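Local coordinates for protein AggB (Escherichia coli, PDB 4PHX) that is the minor subunit of aggregative adherence fimbriae type I, probably located at the tip, with an Ig-like beta-sandwich fold completed by donor-strand complementation, at residues E2-S7 against T23-C28; S13-G18 against G99-A104; H36-A41 against S111-C116. All coordinates share one frame; numbering follows the deposited sequence.

Interaction 1: residues E2-S7 against T23-C28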
loop_
_atom_site.group_PDB
_atom_site.type_symbol
_atom_site.label_atom_id
_atom_site.label_comp_id
_atom_site.label_asym_id
_atom_site.label_seq_id
_atom_site.Cartn_x
_atom_site.Cartn_y
_atom_site.Cartn_z
ATOM N N GLU B 2 33.240 -12.120 -16.545
ATOM C CA GLU B 2 33.915 -11.103 -15.740
ATOM C C GLU B 2 32.920 -10.334 -14.859
ATOM O O GLU B 2 31.952 -9.760 -15.364
ATOM C CB GLU B 2 34.716 -10.153 -16.625
ATOM C CG GLU B 2 35.799 -9.399 -15.875
ATOM C CD GLU B 2 35.882 -7.937 -16.297
ATOM O OE1 GLU B 2 35.094 -7.514 -17.175
ATOM O OE2 GLU B 2 36.731 -7.205 -15.740
ATOM N N ILE B 3 33.166 -10.310 -13.547
ATOM C CA ILE B 3 32.223 -9.703 -12.592
ATOM C C ILE B 3 32.826 -8.623 -11.693
ATOM O O ILE B 3 33.836 -8.842 -11.024
ATOM C CB ILE B 3 31.574 -10.758 -11.681
ATOM C CG1 ILE B 3 30.608 -11.610 -12.485
ATOM C CG2 ILE B 3 30.824 -10.105 -10.515
ATOM C CD1 ILE B 3 29.973 -12.701 -11.649
ATOM N N THR B 4 32.157 -7.479 -11.657
ATOM C CA THR B 4 32.555 -6.359 -10.834
ATOM C C THR B 4 31.443 -6.008 -9.827
ATOM O O THR B 4 30.274 -5.951 -10.186
ATOM C CB THR B 4 32.800 -5.133 -11.722
ATOM O OG1 THR B 4 33.624 -5.502 -12.839
ATOM C CG2 THR B 4 33.449 -3.988 -10.926
ATOM N N LEU B 5 31.792 -5.754 -8.574
ATOM C CA LEU B 5 30.751 -5.507 -7.564
ATOM C C LEU B 5 30.986 -4.216 -6.820
ATOM O O LEU B 5 32.103 -3.957 -6.368
ATOM C CB LEU B 5 30.699 -6.655 -6.552
ATOM C CG LEU B 5 30.287 -8.004 -7.129
ATOM C CD1 LEU B 5 30.479 -9.137 -6.101
ATOM C CD2 LEU B 5 28.901 -7.970 -7.669
ATOM N N ILE B 6 29.950 -3.392 -6.722
ATOM C CA ILE B 6 29.992 -2.248 -5.806
ATOM C C ILE B 6 28.921 -2.365 -4.708
ATOM O O ILE B 6 27.805 -2.821 -4.968
ATOM C CB ILE B 6 29.845 -0.896 -6.535
ATOM C CG1 ILE B 6 28.466 -0.761 -7.169
ATOM C CG2 ILE B 6 30.955 -0.705 -7.590
ATOM C CD1 ILE B 6 28.186 0.638 -7.667
ATOM N N SER B 7 29.272 -1.962 -3.486
ATOM C CA SER B 7 28.322 -1.940 -2.350
ATOM C C SER B 7 27.773 -0.546 -2.030
ATOM O O SER B 7 28.505 0.443 -2.081
ATOM C CB SER B 7 28.985 -2.491 -1.091
ATOM O OG SER B 7 30.058 -1.659 -0.701
ATOM N N THR B 23 25.285 -3.659 -6.107
ATOM C CA THR B 23 24.990 -3.615 -7.524
ATOM C C THR B 23 26.179 -4.200 -8.262
ATOM O O THR B 23 27.326 -3.980 -7.871
ATOM C CB THR B 23 24.764 -2.168 -7.980
ATOM O OG1 THR B 23 23.507 -1.713 -7.483
ATOM C CG2 THR B 23 24.763 -2.051 -9.513
ATOM N N GLY B 24 25.916 -4.956 -9.318
ATOM C CA GLY B 24 26.981 -5.639 -9.998
ATOM C C GLY B 24 26.902 -5.554 -11.504
ATOM O O GLY B 24 25.839 -5.257 -12.071
ATOM N N ARG B 25 28.046 -5.819 -12.149
ATOM C CA ARG B 25 28.101 -5.970 -13.592
ATOM C C ARG B 25 28.629 -7.357 -13.926
ATOM O O ARG B 25 29.497 -7.859 -13.223
ATOM C CB ARG B 25 29.004 -4.900 -14.213
ATOM C CG ARG B 25 29.205 -5.088 -15.711
ATOM C CD ARG B 25 30.196 -4.091 -16.284
ATOM N NE ARG B 25 31.442 -4.139 -15.534
ATOM C CZ ARG B 25 32.248 -3.105 -15.373
ATOM N NH1 ARG B 25 31.941 -1.925 -15.921
ATOM N NH2 ARG B 25 33.348 -3.255 -14.649
ATOM N N ILE B 26 28.101 -7.980 -14.981
ATOM C CA ILE B 26 28.700 -9.188 -15.544
ATOM C C ILE B 26 29.043 -8.933 -17.025
ATOM O O ILE B 26 28.161 -8.725 -17.859
ATOM C CB ILE B 26 27.797 -10.447 -15.343
ATOM C CG1 ILE B 26 28.271 -11.609 -16.209
ATOM C CG2 ILE B 26 26.324 -10.133 -15.613
ATOM C CD1 ILE B 26 28.116 -12.963 -15.534
ATOM N N ALA B 27 30.336 -8.892 -17.324
ATOM C CA ALA B 27 30.814 -8.628 -18.674
ATOM C C ALA B 27 31.059 -9.940 -19.395
ATOM O O ALA B 27 31.535 -10.903 -18.802
ATOM C CB ALA B 27 32.083 -7.816 -18.636
ATOM N N CYS B 28 30.712 -9.982 -20.672
ATOM C CA CYS B 28 30.989 -11.143 -21.487
ATOM C C CYS B 28 31.684 -10.732 -22.779
ATOM O O CYS B 28 31.025 -10.299 -23.713
ATOM C CB CYS B 28 29.686 -11.860 -21.798
ATOM S SG CYS B 28 28.924 -12.546 -20.320
HETATM O O HOH W 1 32.522 -6.778 -15.075
#
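Thr4 and Arg25 lie side by side and point the same way from two antiparallel strands. Arg25 CG is anti to the backbone N (chi1 175°), and a bend at chi3 turns the guanidinium back over the neighbouring strand. Its NH2 donates to Thr4 OG1 at 2.9 Å, with the acceptor at the guanidinium edge, slightly tilted from its plane. A water bridges the same group: it accepts from Arg25 NE at 2.9 Å, donates to Glu2 O and pairs with Thr4 OG1 at 2.8 Å. Bond and water help to hold the guanidinium's rotation. Glu2 bends at chi2, which brings OE1 to 3.4 Å from Ala27 CB; its charge does not touch Arg25. Ile6 and Thr23 also run alongside each other on this face, with Ile6 CG1 4.0 Å from Thr23 CB.

The other face is apolar. The Ile3 and Ile26 side chains cross obliquely, with Ile3 CG1 4.2 Å from Ile26 CD1. Leu5 CD2 lies over Gly24, 3.8 Å from Gly24 CA, where no side chain stands in its way. Paired backbone bonds at Glu2-Ala27, Thr4-Arg25 and Ile6-Thr23 hold the register.

On the apolar face, Ile26 meets Phe35 and Ile37 of strand 34-39, and Leu5 meets Ile138 of strand 134-141. On the opposite face, Arg25 NH1 bonds Thr23 OG1 of a second subunit, another copy of this protein, a further hold on the guanidinium. Strand 2-7 is an outermost strand of a five-stranded sheet within the chain, and strand 20-27 lies between it and strand 90-97.

Interaction 2: residues S13-G18 against G99-A104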
loop_
_atom_site.group_PDB
_atom_site.type_symbol
_atom_site.label_atom_id
_atom_site.label_comp_id
_atom_site.label_asym_id
_atom_site.label_seq_id
_atom_site.Cartn_x
_atom_site.Cartn_y
_atom_site.Cartn_z
ATOM N N SER B 13 19.126 1.002 10.229
ATOM C CA SER B 13 19.032 -0.347 10.779
ATOM C C SER B 13 17.952 -1.164 10.085
ATOM O O SER B 13 17.847 -2.376 10.277
ATOM C CB SER B 13 18.734 -0.252 12.272
ATOM O OG SER B 13 19.582 0.711 12.872
ATOM N N GLN B 14 17.157 -0.487 9.272
ATOM C CA GLN B 14 16.011 -1.093 8.627
ATOM C C GLN B 14 16.262 -1.181 7.131
ATOM O O GLN B 14 17.182 -0.554 6.610
ATOM C CB GLN B 14 14.780 -0.228 8.877
ATOM C CG GLN B 14 14.689 0.997 7.961
ATOM C CD GLN B 14 15.830 2.010 8.136
ATOM O OE1 GLN B 14 16.801 1.777 8.868
ATOM N NE2 GLN B 14 15.704 3.149 7.454
ATOM N N LEU B 15 15.437 -1.962 6.443
ATOM C CA LEU B 15 15.599 -2.176 5.020
ATOM C C LEU B 15 14.234 -2.424 4.442
ATOM O O LEU B 15 13.496 -3.278 4.945
ATOM C CB LEU B 15 16.483 -3.404 4.749
ATOM C CG LEU B 15 17.991 -3.296 4.995
ATOM C CD1 LEU B 15 18.686 -4.607 4.707
ATOM C CD2 LEU B 15 18.561 -2.210 4.136
ATOM N N ARG B 16 13.889 -1.696 3.387
ATOM C CA ARG B 16 12.623 -1.955 2.718
ATOM C C ARG B 16 12.794 -3.000 1.624
ATOM O O ARG B 16 13.901 -3.178 1.076
ATOM C CB ARG B 16 12.004 -0.671 2.167
ATOM C CG ARG B 16 11.384 0.219 3.224
ATOM C CD ARG B 16 9.981 -0.254 3.622
ATOM N NE ARG B 16 8.925 0.346 2.799
ATOM C CZ ARG B 16 8.050 -0.338 2.063
ATOM N NH1 ARG B 16 8.078 -1.670 2.037
ATOM N NH2 ARG B 16 7.135 0.316 1.353
ATOM N N ASP B 17 11.701 -3.703 1.329
ATOM C CA ASP B 17 11.708 -4.714 0.282
ATOM C C ASP B 17 12.220 -4.083 -1.002
ATOM O O ASP B 17 11.814 -2.978 -1.354
ATOM C CB ASP B 17 10.303 -5.266 0.051
ATOM C CG ASP B 17 10.274 -6.352 -1.017
ATOM O OD1 ASP B 17 11.162 -7.236 -1.003
ATOM O OD2 ASP B 17 9.371 -6.324 -1.879
ATOM N N GLY B 18 13.135 -4.764 -1.681
ATOM C CA GLY B 18 13.607 -4.300 -2.973
ATOM C C GLY B 18 14.771 -3.341 -2.868
ATOM O O GLY B 18 15.299 -2.895 -3.879
ATOM N N GLY B 99 12.348 -8.515 1.165
ATOM C CA GLY B 99 11.345 -8.108 2.125
ATOM C C GLY B 99 11.834 -7.013 3.061
ATOM O O GLY B 99 13.016 -6.625 3.036
ATOM N N ASN B 100 10.909 -6.507 3.879
ATOM C CA ASN B 100 11.235 -5.535 4.913
ATOM C C ASN B 100 11.859 -6.271 6.077
ATOM O O ASN B 100 11.391 -7.347 6.454
ATOM C CB ASN B 100 9.978 -4.809 5.397
ATOM C CG ASN B 100 9.297 -4.021 4.304
ATOM O OD1 ASN B 100 9.950 -3.334 3.520
ATOM N ND2 ASN B 100 7.972 -4.118 4.241
ATOM N N GLN B 101 12.904 -5.694 6.660
ATOM C CA GLN B 101 13.637 -6.381 7.713
ATOM C C GLN B 101 14.581 -5.434 8.423
ATOM O O GLN B 101 14.872 -4.347 7.948
ATOM C CB GLN B 101 14.427 -7.575 7.145
ATOM C CG GLN B 101 15.659 -7.215 6.295
ATOM C CD GLN B 101 16.191 -8.396 5.450
ATOM O OE1 GLN B 101 16.300 -9.529 5.933
ATOM N NE2 GLN B 101 16.527 -8.123 4.178
ATOM N N TYR B 102 15.067 -5.877 9.565
ATOM C CA TYR B 102 16.036 -5.135 10.342
ATOM C C TYR B 102 17.444 -5.635 10.026
ATOM O O TYR B 102 17.643 -6.800 9.696
ATOM C CB TYR B 102 15.736 -5.332 11.831
ATOM C CG TYR B 102 16.917 -5.121 12.749
ATOM C CD1 TYR B 102 17.301 -3.849 13.131
ATOM C CD2 TYR B 102 17.637 -6.197 13.241
ATOM C CE1 TYR B 102 18.364 -3.650 13.977
ATOM C CE2 TYR B 102 18.705 -6.011 14.092
ATOM C CZ TYR B 102 19.065 -4.731 14.455
ATOM O OH TYR B 102 20.124 -4.532 15.308
ATOM N N SER B 103 18.421 -4.756 10.167
ATOM C CA SER B 103 19.797 -5.131 9.900
ATOM C C SER B 103 20.664 -5.015 11.139
ATOM O O SER B 103 20.986 -3.917 11.598
ATOM C CB SER B 103 20.380 -4.258 8.779
ATOM O OG SER B 103 20.522 -2.913 9.217
ATOM N N ALA B 104 21.048 -6.153 11.688
ATOM C CA ALA B 104 22.069 -6.125 12.706
ATOM C C ALA B 104 23.303 -5.566 12.035
ATOM O O ALA B 104 23.607 -5.929 10.901
ATOM C CB ALA B 104 22.334 -7.502 13.219
#
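Gly99 meets Asp17 just beyond one end of a short two-stranded antiparallel sheet, a small surface element of the Ig-like fold. Gly99 N donates to Asp17 OD1 at 2.8 Å, on the anti side of the carboxylate and out of its plane. Gly99 has a positive phi of 93°, which suits glycine.

Asn100 comes next, and its OD1 takes two donors. Arg16 NH1 reaches it at 2.9 Å in an almost straight bond, in the carbonyl plane on a lone pair. Asp17 N comes from above that plane at 2.8 Å. The Arg16 chain bends at chi2 and chi3, which folds its guanidinium back alongside Asn100, with the two flat groups 59° apart. Arg29 of a third subunit packs on both Arg16 and Asn100.

Gln101 forms the hydrogen-bonded pair with Leu15. Gln101 N donates to Leu15 O, and the return bond from Leu15 N is weak. The two side chains cross, with Gln101 NE2 4.2 Å from Leu15 CD1. That NE2 is held by Ser97 OG and Lys63 O, and Leu62 of strand 61-67 touches both side chains.

Tyr102 forms the non-hydrogen-bonded pair with Gln14. Its ring lies beside Ser13, the residue before Gln14, with Tyr102 CE1 3.8 Å from Ser13 CB. At Ser13 O, Ser103 N comes to a doubtfully short 2.5 Å and Ser103 OG makes a weak bond of 2.9 Å.

Interaction 3: residues H36-A41 against S111-C116; sequences HIWINA and SVSGEC
Asn40 ND2 donates to two serine hydroxyls, Ser111 OG and Ser113 OG, each at 3.0 Å. Both bonds are nearly straight, and both acceptors lie in the amide plane, so the pair fixes the turn of the amide. Ser113 OG also bonds Thr135 OG1. At the other end, His36 ND1 reaches Glu115 OE1 in a weak bond of 2.9 Å, at the ring edge. The other carboxylate oxygen of Glu115 forms a salt bridge with Arg129. Backbone bonds run between, among them Trp38 N to Ser113 O at 2.8 Å.

Trp38 CG sits between the backbone N and the carbonyl carbon (chi1 58°), which lays the indole across the facing strand. Ser113 CB rests over one indole face, 3.5 Å from Trp38 CE2. Trp38 CZ3 in turn stands over the centre of the His36 ring, and Glu115 CD meets the indole edge.

On the opposite face, Ile37, Ile39 and Val112 pack on Ile66 of strand 61-67 in the facing sheet. Ile37 CG2 lies 4.0 Å from Gly114 CA, where glycine has no side chain. Strands 34-39 and 107-117 pair here within one sheet of an Ig-like beta sandwich, and the Cys28-Cys116 disulfide joins the two sheets.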
loop_
_atom_site.group_PDB
_atom_site.type_symbol
_atom_site.label_atom_id
_atom_site.label_comp_id
_atom_site.label_asym_id
_atom_site.label_seq_id
_atom_site.Cartn_x
_atom_site.Cartn_y
_atom_site.Cartn_z
ATOM N N HIS B 36 23.773 -15.461 -16.552
ATOM C CA HIS B 36 23.419 -16.497 -15.609
ATOM C C HIS B 36 24.205 -16.125 -14.374
ATOM O O HIS B 36 25.439 -16.136 -14.419
ATOM C CB HIS B 36 24.017 -17.741 -16.232
ATOM C CG HIS B 36 23.860 -18.992 -15.443
ATOM N ND1 HIS B 36 24.751 -20.034 -15.555
ATOM C CD2 HIS B 36 22.899 -19.400 -14.583
ATOM C CE1 HIS B 36 24.353 -21.031 -14.786
ATOM N NE2 HIS B 36 23.236 -20.670 -14.181
ATOM N N ILE B 37 23.529 -15.757 -13.292
ATOM C CA ILE B 37 24.224 -15.427 -12.041
ATOM C C ILE B 37 23.561 -16.059 -10.839
ATOM O O ILE B 37 22.389 -16.403 -10.893
ATOM C CB ILE B 37 24.279 -13.896 -11.764
ATOM C CG1 ILE B 37 22.879 -13.328 -11.594
ATOM C CG2 ILE B 37 25.005 -13.168 -12.855
ATOM C CD1 ILE B 37 22.801 -11.802 -11.766
ATOM N N TRP B 38 24.302 -16.183 -9.739
ATOM C CA TRP B 38 23.713 -16.613 -8.482
ATOM C C TRP B 38 24.576 -16.159 -7.327
ATOM O O TRP B 38 25.699 -15.688 -7.539
ATOM C CB TRP B 38 23.510 -18.134 -8.443
ATOM C CG TRP B 38 24.754 -18.929 -8.637
ATOM C CD1 TRP B 38 25.539 -19.483 -7.660
ATOM C CD2 TRP B 38 25.373 -19.277 -9.888
ATOM N NE1 TRP B 38 26.601 -20.148 -8.228
ATOM C CE2 TRP B 38 26.522 -20.035 -9.592
ATOM C CE3 TRP B 38 25.068 -19.012 -11.226
ATOM C CZ2 TRP B 38 27.357 -20.541 -10.580
ATOM C CZ3 TRP B 38 25.897 -19.513 -12.211
ATOM C CH2 TRP B 38 27.033 -20.268 -11.887
ATOM N N ILE B 39 24.059 -16.274 -6.105
ATOM C CA ILE B 39 24.891 -16.003 -4.946
ATOM C C ILE B 39 25.311 -17.318 -4.323
ATOM O O ILE B 39 24.491 -18.238 -4.225
ATOM C CB ILE B 39 24.143 -15.211 -3.884
ATOM C CG1 ILE B 39 23.703 -13.849 -4.442
ATOM C CG2 ILE B 39 25.002 -15.090 -2.595
ATOM C CD1 ILE B 39 23.052 -12.967 -3.415
ATOM N N ASN B 40 26.565 -17.427 -3.889
ATOM C CA ASN B 40 26.979 -18.633 -3.140
ATOM C C ASN B 40 26.681 -18.532 -1.650
ATOM O O ASN B 40 27.536 -18.149 -0.850
ATOM C CB ASN B 40 28.446 -18.953 -3.351
ATOM C CG ASN B 40 28.794 -19.059 -4.797
ATOM O OD1 ASN B 40 28.321 -19.951 -5.495
ATOM N ND2 ASN B 40 29.614 -18.135 -5.269
ATOM N N ALA B 41 25.446 -18.849 -1.298
ATOM C CA ALA B 41 24.999 -18.798 0.083
ATOM C C ALA B 41 23.784 -19.703 0.178
ATOM O O ALA B 41 23.240 -20.123 -0.845
ATOM C CB ALA B 41 24.653 -17.396 0.461
ATOM N N SER B 111 29.054 -13.444 -1.954
ATOM C CA SER B 111 29.879 -14.080 -2.949
ATOM C C SER B 111 29.001 -14.380 -4.140
ATOM O O SER B 111 28.054 -15.150 -4.021
ATOM C CB SER B 111 30.486 -15.361 -2.395
ATOM O OG SER B 111 30.945 -16.159 -3.465
ATOM N N VAL B 112 29.321 -13.769 -5.279
ATOM C CA VAL B 112 28.503 -13.867 -6.466
ATOM C C VAL B 112 29.237 -14.619 -7.577
ATOM O O VAL B 112 30.395 -14.335 -7.871
ATOM C CB VAL B 112 28.147 -12.471 -6.994
ATOM C CG1 VAL B 112 27.263 -12.582 -8.212
ATOM C CG2 VAL B 112 27.450 -11.655 -5.914
ATOM N N SER B 113 28.558 -15.587 -8.180
ATOM C CA SER B 113 29.066 -16.259 -9.366
ATOM C C SER B 113 28.164 -15.983 -10.565
ATOM O O SER B 113 26.976 -15.659 -10.412
ATOM C CB SER B 113 29.200 -17.770 -9.142
ATOM O OG SER B 113 30.238 -18.065 -8.235
ATOM N N GLY B 114 28.743 -16.099 -11.757
ATOM C CA GLY B 114 28.022 -15.841 -12.990
ATOM C C GLY B 114 28.670 -16.451 -14.219
ATOM O O GLY B 114 29.868 -16.773 -14.212
ATOM N N GLU B 115 27.887 -16.606 -15.284
ATOM C CA GLU B 115 28.367 -17.253 -16.504
ATOM C C GLU B 115 27.780 -16.628 -17.769
ATOM O O GLU B 115 26.606 -16.239 -17.803
ATOM C CB GLU B 115 28.020 -18.743 -16.483
ATOM C CG GLU B 115 29.017 -19.640 -15.768
ATOM C CD GLU B 115 28.468 -21.053 -15.499
ATOM O OE1 GLU B 115 27.287 -21.320 -15.829
ATOM O OE2 GLU B 115 29.231 -21.896 -14.958
ATOM N N CYS B 116 28.589 -16.560 -18.816
ATOM C CA CYS B 116 28.116 -16.088 -20.119
ATOM C C CYS B 116 27.531 -17.257 -20.891
ATOM O O CYS B 116 28.281 -18.062 -21.442
ATOM C CB CYS B 116 29.277 -15.496 -20.913
ATOM S SG CYS B 116 30.128 -14.165 -20.033
HETATM O O HOH W 2 27.776 -15.620 -0.096
#

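Interactions 1 and 3 are buried contacts of long strands, one in each sheet of the sandwich. They touch: Ile3 and Ile26 reach Gly114 and Glu115, and the Cys28-Cys116 disulfide ties segment 23-28 to segment 111-116. Interaction 2 lies at the surface, its centre about 23 Å from the centres of both others, and touches neither. Its strand 14-15 falls in the chain between the two strands of interaction 1, and strand 101-102 directly precedes strand 107-117 of interaction 3. Interactions 1 and 3 turn an apolar face inward and a mixed one outward (Arg25 and Thr4; His36, Trp38 and Glu115). Interaction 2 mixes a few backbone bonds with polar side-chain bonds of Asn100, Arg16 and Asp17.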